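Local structure of 2-dehydro-3-deoxy-D-arabinonate dehydratase (2Q18) at residues Y204-T209 / V224-M229; V7-Y12 / I62-I67. The protein catalyses the metal-dependent dehydration of 2-dehydro-3-deoxy-D-arabinonate to 2,5-dioxopentanoate, a step in the oxidation of D-arabinonate to 2-oxoglutarate. All coordinates share one frame; numbering follows the deposited sequence.

Contact 1 (Y204-T209 / V224-M229); sequences YSLDIT and VNTNKM
T226 docks against L206 where the open end of a beta hairpin, strands 207-214 and 217-225, comes together in the FAH-family fold. I208 and V224 form an antiparallel hydrogen-bonded pair, and beyond it T226 N donates to L206 O at 2.8 Å. From T226 CB, 3.9 Å from Y204 CA, the two branches part. OG1 sits between the backbone N and the carbonyl carbon (chi1 54°) and accepts from L206 N in a rather bent bond of 2.8 Å; it is also hydrogen-bonded to P203 O. CG2 lies beside L206 O and meets I208 CD1 at 3.8 Å, so one small residue serves a buried polar group and a hydrophobic neighbour, as threonine can. N225 suits the turn that follows: its OD1 takes N227 N on a lone pair, an Asx turn, while ND2 donates to water 1, also hydrogen-bonded to S205 OG. Y204 presents its ring edge to M229, a Met-aromatic contact in which SD lies 3.9 Å from CE2, and its hydroxyl bonds I233 N. Across the non-hydrogen-bonded pair D207-N225, ND2 of N225 donates to OD1 of D207 at 3.1 Å from above the carboxylate, whose plane stands 86° from that of the amide.

Contact 2 (V7-Y12 / I62-I67); sequences VKRGYY and INDIRI
The end of strand 2-8, where it enters a type I' turn from K8 to Y11, pairs with the short strand 65-67. V7 and R66 form an antiparallel hydrogen-bonded pair: V7 N donates to R66 O at 2.8 Å and R66 N to V7 O at 3.0 Å. Their side chains lie side by side, V7 CG1 resting over one face of the R66 guanidinium, 3.4 Å from R66 NH2, while R66 NH1 is salt-bridged to E129. Strand 65-67 is the second arm of a hairpin closed by a type II' turn, I62 to I65, so both turns lie at the same end of the pairing. K8 leaves with CG anti to N (chi1 178°) and runs extended. Its methylenes cross I65, CD meeting CG2 at 3.8 Å, and CE passes 3.6 Å from D64 OD2 before NZ forms a salt bridge with D27 of the second subunit. An alanine here would probably leave that D27 without its lysine partner and take from I65 CG2 the contacts of K8 CG and CD. G10 suits its turn because a side chain would jam against R9 O. Water 3 accepts from R9 N and donates to D64 O at 2.6 Å.

From the N terminus, strand 2-8 runs to its turn and leads into 11-17; the chain then passes through helices 30-40 and 53-59 before residues 62-67 return to close contact 2, a loop of 49 residues between its segments. The chain goes on through the metal-binding strands 140-150 and 156-167, and contact 1 opens only at residue 204. It closes a short loop, with 14 residues between its segments, that is almost wholly the 207-214/217-225 hairpin. The two therefore stand in series, neither nested nor crossed. They lie on opposite sides of the chain's centre, their nearest atoms about 17 Å apart: contact 2 joins N-terminal strands beside a second subunit, contact 1 the hairpin near E145 and T256.

Contact 1 (Y204-T209 / V224-M229)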
loop_
_atom_site.group_PDB
_atom_site.type_symbol
_atom_site.label_atom_id
_atom_site.label_comp_id
_atom_site.label_asym_id
_atom_site.label_seq_id
_atom_site.Cartn_x
_atom_site.Cartn_y
_atom_site.Cartn_z
ATOM N N TYR A 204 -2.557 -13.315 -39.597
ATOM C CA TYR A 204 -2.300 -12.803 -40.945
ATOM C C TYR A 204 -3.440 -13.110 -41.917
ATOM O O TYR A 204 -3.256 -13.110 -43.135
ATOM C CB TYR A 204 -0.945 -13.304 -41.466
ATOM C CG TYR A 204 0.203 -12.922 -40.556
ATOM C CD1 TYR A 204 0.838 -13.876 -39.763
ATOM C CD2 TYR A 204 0.632 -11.596 -40.465
ATOM C CE1 TYR A 204 1.886 -13.523 -38.914
ATOM C CE2 TYR A 204 1.672 -11.233 -39.622
ATOM C CZ TYR A 204 2.294 -12.198 -38.850
ATOM O OH TYR A 204 3.324 -11.834 -38.018
ATOM N N SER A 205 -4.624 -13.356 -41.361
ATOM C CA SER A 205 -5.841 -13.512 -42.150
ATOM C C SER A 205 -7.031 -12.872 -41.430
ATOM O O SER A 205 -7.986 -13.551 -41.054
ATOM C CB SER A 205 -6.108 -14.989 -42.450
ATOM O OG SER A 205 -7.122 -15.114 -43.428
ATOM N N LEU A 206 -6.957 -11.558 -41.244
ATOM C CA LEU A 206 -7.998 -10.800 -40.551
ATOM C C LEU A 206 -8.342 -9.543 -41.334
ATOM O O LEU A 206 -7.450 -8.867 -41.854
ATOM C CB LEU A 206 -7.541 -10.402 -39.138
ATOM C CG LEU A 206 -7.034 -11.444 -38.133
ATOM C CD1 LEU A 206 -6.395 -10.742 -36.937
ATOM C CD2 LEU A 206 -8.142 -12.391 -37.676
ATOM N N ASP A 207 -9.632 -9.226 -41.406
ATOM C CA ASP A 207 -10.080 -8.005 -42.069
ATOM C C ASP A 207 -10.086 -6.827 -41.104
ATOM O O ASP A 207 -10.617 -6.925 -39.998
ATOM C CB ASP A 207 -11.469 -8.198 -42.685
ATOM C CG ASP A 207 -11.454 -9.154 -43.867
ATOM O OD1 ASP A 207 -10.730 -8.878 -44.855
ATOM O OD2 ASP A 207 -12.168 -10.183 -43.809
ATOM N N ILE A 208 -9.481 -5.724 -41.531
ATOM C CA ILE A 208 -9.493 -4.476 -40.777
ATOM C C ILE A 208 -10.292 -3.455 -41.577
ATOM O O ILE A 208 -10.000 -3.223 -42.751
ATOM C CB ILE A 208 -8.061 -3.935 -40.513
ATOM C CG1 ILE A 208 -7.203 -4.990 -39.796
ATOM C CG2 ILE A 208 -8.112 -2.613 -39.724
ATOM C CD1 ILE A 208 -5.753 -4.582 -39.577
ATOM N N THR A 209 -11.307 -2.866 -40.950
ATOM C CA THR A 209 -12.135 -1.857 -41.607
ATOM C C THR A 209 -12.141 -0.575 -40.792
ATOM O O THR A 209 -12.418 -0.603 -39.591
ATOM C CB THR A 209 -13.590 -2.350 -41.802
ATOM O OG1 THR A 209 -13.582 -3.638 -42.433
ATOM C CG2 THR A 209 -14.401 -1.365 -42.653
ATOM N N VAL A 224 -8.550 -3.433 -45.296
ATOM C CA VAL A 224 -7.391 -4.206 -45.722
ATOM C C VAL A 224 -7.360 -5.503 -44.913
ATOM O O VAL A 224 -7.849 -5.550 -43.776
ATOM C CB VAL A 224 -6.064 -3.401 -45.568
ATOM C CG1 VAL A 224 -5.656 -3.264 -44.090
ATOM C CG2 VAL A 224 -4.943 -4.032 -46.388
ATOM N N ASN A 225 -6.818 -6.558 -45.514
ATOM C CA ASN A 225 -6.616 -7.812 -44.805
ATOM C C ASN A 225 -5.174 -7.896 -44.319
ATOM O O ASN A 225 -4.263 -7.400 -44.984
ATOM C CB ASN A 225 -6.965 -9.007 -45.695
ATOM C CG ASN A 225 -7.072 -10.305 -44.916
ATOM O OD1 ASN A 225 -6.063 -10.889 -44.514
ATOM N ND2 ASN A 225 -8.298 -10.768 -44.704
ATOM N N THR A 226 -4.975 -8.518 -43.158
ATOM C CA THR A 226 -3.635 -8.657 -42.576
ATOM C C THR A 226 -2.719 -9.593 -43.377
ATOM O O THR A 226 -1.525 -9.705 -43.071
ATOM C CB THR A 226 -3.675 -9.112 -41.097
ATOM O OG1 THR A 226 -4.449 -10.311 -40.979
ATOM C CG2 THR A 226 -4.273 -8.027 -40.204
ATOM N N ASN A 227 -3.270 -10.255 -44.400
ATOM C CA ASN A 227 -2.445 -11.027 -45.339
ATOM C C ASN A 227 -1.571 -10.131 -46.218
ATOM O O ASN A 227 -0.704 -10.614 -46.945
ATOM C CB ASN A 227 -3.280 -12.016 -46.176
ATOM C CG ASN A 227 -4.301 -11.332 -47.085
ATOM O OD1 ASN A 227 -4.062 -10.252 -47.623
ATOM N ND2 ASN A 227 -5.443 -11.984 -47.272
ATOM N N LYS A 228 -1.802 -8.822 -46.127
ATOM C CA LYS A 228 -0.994 -7.828 -46.826
ATOM C C LYS A 228 0.176 -7.324 -45.977
ATOM O O LYS A 228 1.000 -6.541 -46.460
ATOM C CB LYS A 228 -1.867 -6.651 -47.279
ATOM C CG LYS A 228 -3.047 -7.051 -48.166
ATOM C CD LYS A 228 -2.635 -7.276 -49.623
ATOM C CE LYS A 228 -3.493 -8.353 -50.298
ATOM N NZ LYS A 228 -4.942 -8.340 -49.904
ATOM N N MET A 229 0.249 -7.761 -44.719
ATOM C CA MET A 229 1.376 -7.397 -43.859
ATOM C C MET A 229 2.627 -8.136 -44.325
ATOM O O MET A 229 2.635 -9.364 -44.436
ATOM C CB MET A 229 1.083 -7.688 -42.380
ATOM C CG MET A 229 1.897 -6.819 -41.405
ATOM S SD MET A 229 1.799 -7.294 -39.654
ATOM C CE MET A 229 0.024 -7.327 -39.403
HETATM O O HOH W 1 -9.594 -13.258 -43.848
HETATM O O HOH W 2 -6.277 -14.579 -45.909
#

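Contact 2 (V7-Y12 / I62-I67)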
loop_
_atom_site.group_PDB
_atom_site.type_symbol
_atom_site.label_atom_id
_atom_site.label_comp_id
_atom_site.label_asym_id
_atom_site.label_seq_id
_atom_site.Cartn_x
_atom_site.Cartn_y
_atom_site.Cartn_z
ATOM N N VAL A 7 -15.155 0.687 -15.614
ATOM C CA VAL A 7 -14.944 1.539 -14.455
ATOM C C VAL A 7 -16.309 1.751 -13.788
ATOM O O VAL A 7 -17.318 1.981 -14.464
ATOM C CB VAL A 7 -14.210 2.872 -14.822
ATOM C CG1 VAL A 7 -15.024 3.718 -15.811
ATOM C CG2 VAL A 7 -13.857 3.675 -13.569
ATOM N N LYS A 8 -16.333 1.625 -12.465
ATOM C CA LYS A 8 -17.566 1.655 -11.689
ATOM C C LYS A 8 -17.280 2.387 -10.388
ATOM O O LYS A 8 -16.450 1.945 -9.589
ATOM C CB LYS A 8 -18.029 0.222 -11.405
ATOM C CG LYS A 8 -19.286 0.092 -10.553
ATOM C CD LYS A 8 -19.491 -1.363 -10.157
ATOM C CE LYS A 8 -20.893 -1.631 -9.656
ATOM N NZ LYS A 8 -21.064 -3.084 -9.368
ATOM N N ARG A 9 -17.955 3.521 -10.195
ATOM C CA ARG A 9 -17.772 4.360 -9.008
ATOM C C ARG A 9 -16.286 4.598 -8.708
ATOM O O ARG A 9 -15.861 4.569 -7.551
ATOM C CB ARG A 9 -18.481 3.741 -7.796
ATOM C CG ARG A 9 -19.941 3.341 -8.049
ATOM C CD ARG A 9 -20.500 2.549 -6.875
ATOM N NE ARG A 9 -20.379 3.299 -5.624
ATOM C CZ ARG A 9 -21.371 3.979 -5.051
ATOM N NH1 ARG A 9 -21.147 4.636 -3.919
ATOM N NH2 ARG A 9 -22.583 3.992 -5.599
ATOM N N GLY A 10 -15.496 4.811 -9.756
ATOM C CA GLY A 10 -14.075 5.110 -9.594
ATOM C C GLY A 10 -13.123 3.925 -9.492
ATOM O O GLY A 10 -11.909 4.117 -9.509
ATOM N N TYR A 11 -13.656 2.706 -9.380
ATOM C CA TYR A 11 -12.821 1.495 -9.373
ATOM C C TYR A 11 -13.053 0.619 -10.608
ATOM O O TYR A 11 -14.062 0.765 -11.303
ATOM C CB TYR A 11 -12.994 0.683 -8.071
ATOM C CG TYR A 11 -14.419 0.284 -7.740
ATOM C CD1 TYR A 11 -15.187 1.042 -6.853
ATOM C CD2 TYR A 11 -14.996 -0.861 -8.296
ATOM C CE1 TYR A 11 -16.500 0.677 -6.541
ATOM C CE2 TYR A 11 -16.311 -1.230 -7.992
ATOM C CZ TYR A 11 -17.052 -0.460 -7.114
ATOM O OH TYR A 11 -18.351 -0.824 -6.805
ATOM N N TYR A 12 -12.116 -0.289 -10.868
ATOM C CA TYR A 12 -12.175 -1.158 -12.040
ATOM C C TYR A 12 -12.669 -2.550 -11.700
ATOM O O TYR A 12 -12.397 -3.068 -10.614
ATOM C CB TYR A 12 -10.797 -1.297 -12.689
ATOM C CG TYR A 12 -10.248 -0.047 -13.335
ATOM C CD1 TYR A 12 -9.052 0.518 -12.888
ATOM C CD2 TYR A 12 -10.906 0.561 -14.407
ATOM C CE1 TYR A 12 -8.528 1.667 -13.489
ATOM C CE2 TYR A 12 -10.396 1.706 -15.012
ATOM C CZ TYR A 12 -9.210 2.255 -14.549
ATOM O OH TYR A 12 -8.700 3.389 -15.147
ATOM N N ILE A 62 -23.773 1.153 -18.998
ATOM C CA ILE A 62 -25.045 0.612 -18.523
ATOM C C ILE A 62 -25.068 0.819 -17.016
ATOM O O ILE A 62 -24.158 0.373 -16.309
ATOM C CB ILE A 62 -25.202 -0.911 -18.819
ATOM C CG1 ILE A 62 -24.861 -1.258 -20.277
ATOM C CG2 ILE A 62 -26.611 -1.402 -18.431
ATOM C CD1 ILE A 62 -25.722 -0.561 -21.332
ATOM N N ASN A 63 -26.107 1.497 -16.531
ATOM C CA ASN A 63 -26.246 1.815 -15.108
ATOM C C ASN A 63 -25.018 2.548 -14.564
ATOM O O ASN A 63 -24.701 3.644 -15.030
ATOM C CB ASN A 63 -26.582 0.558 -14.293
ATOM C CG ASN A 63 -27.943 -0.027 -14.654
ATOM O OD1 ASN A 63 -28.060 -1.219 -14.952
ATOM N ND2 ASN A 63 -28.975 0.813 -14.637
ATOM N N ASP A 64 -24.317 1.948 -13.601
ATOM C CA ASP A 64 -23.134 2.593 -13.024
ATOM C C ASP A 64 -21.793 2.011 -13.500
ATOM O O ASP A 64 -20.741 2.327 -12.933
ATOM C CB ASP A 64 -23.214 2.630 -11.490
ATOM C CG ASP A 64 -23.360 1.253 -10.872
ATOM O OD1 ASP A 64 -23.590 0.273 -11.616
ATOM O OD2 ASP A 64 -23.249 1.153 -9.630
ATOM N N ILE A 65 -21.830 1.180 -14.543
ATOM C CA ILE A 65 -20.599 0.657 -15.147
ATOM C C ILE A 65 -20.369 1.203 -16.560
ATOM O O ILE A 65 -21.310 1.345 -17.344
ATOM C CB ILE A 65 -20.524 -0.904 -15.141
ATOM C CG1 ILE A 65 -21.537 -1.528 -16.112
ATOM C CG2 ILE A 65 -20.690 -1.452 -13.713
ATOM C CD1 ILE A 65 -21.371 -3.032 -16.322
ATOM N N ARG A 66 -19.112 1.502 -16.870
ATOM C CA ARG A 66 -18.738 2.001 -18.185
ATOM C C ARG A 66 -17.499 1.271 -18.700
ATOM O O ARG A 66 -16.483 1.187 -18.000
ATOM C CB ARG A 66 -18.482 3.512 -18.125
ATOM C CG ARG A 66 -18.155 4.140 -19.475
ATOM C CD ARG A 66 -17.905 5.642 -19.372
ATOM N NE ARG A 66 -16.756 5.992 -18.533
ATOM C CZ ARG A 66 -15.480 5.910 -18.915
ATOM N NH1 ARG A 66 -15.158 5.468 -20.124
ATOM N NH2 ARG A 66 -14.519 6.262 -18.074
ATOM N N ILE A 67 -17.586 0.748 -19.922
ATOM C CA ILE A 67 -16.456 0.062 -20.544
ATOM C C ILE A 67 -15.299 1.048 -20.762
ATOM O O ILE A 67 -15.516 2.245 -20.973
ATOM C CB ILE A 67 -16.874 -0.676 -21.855
ATOM C CG1 ILE A 67 -15.799 -1.682 -22.290
ATOM C CG2 ILE A 67 -17.250 0.333 -22.972
ATOM C CD1 ILE A 67 -16.252 -2.670 -23.364
HETATM O O HOH W 3 -20.035 4.543 -11.832
#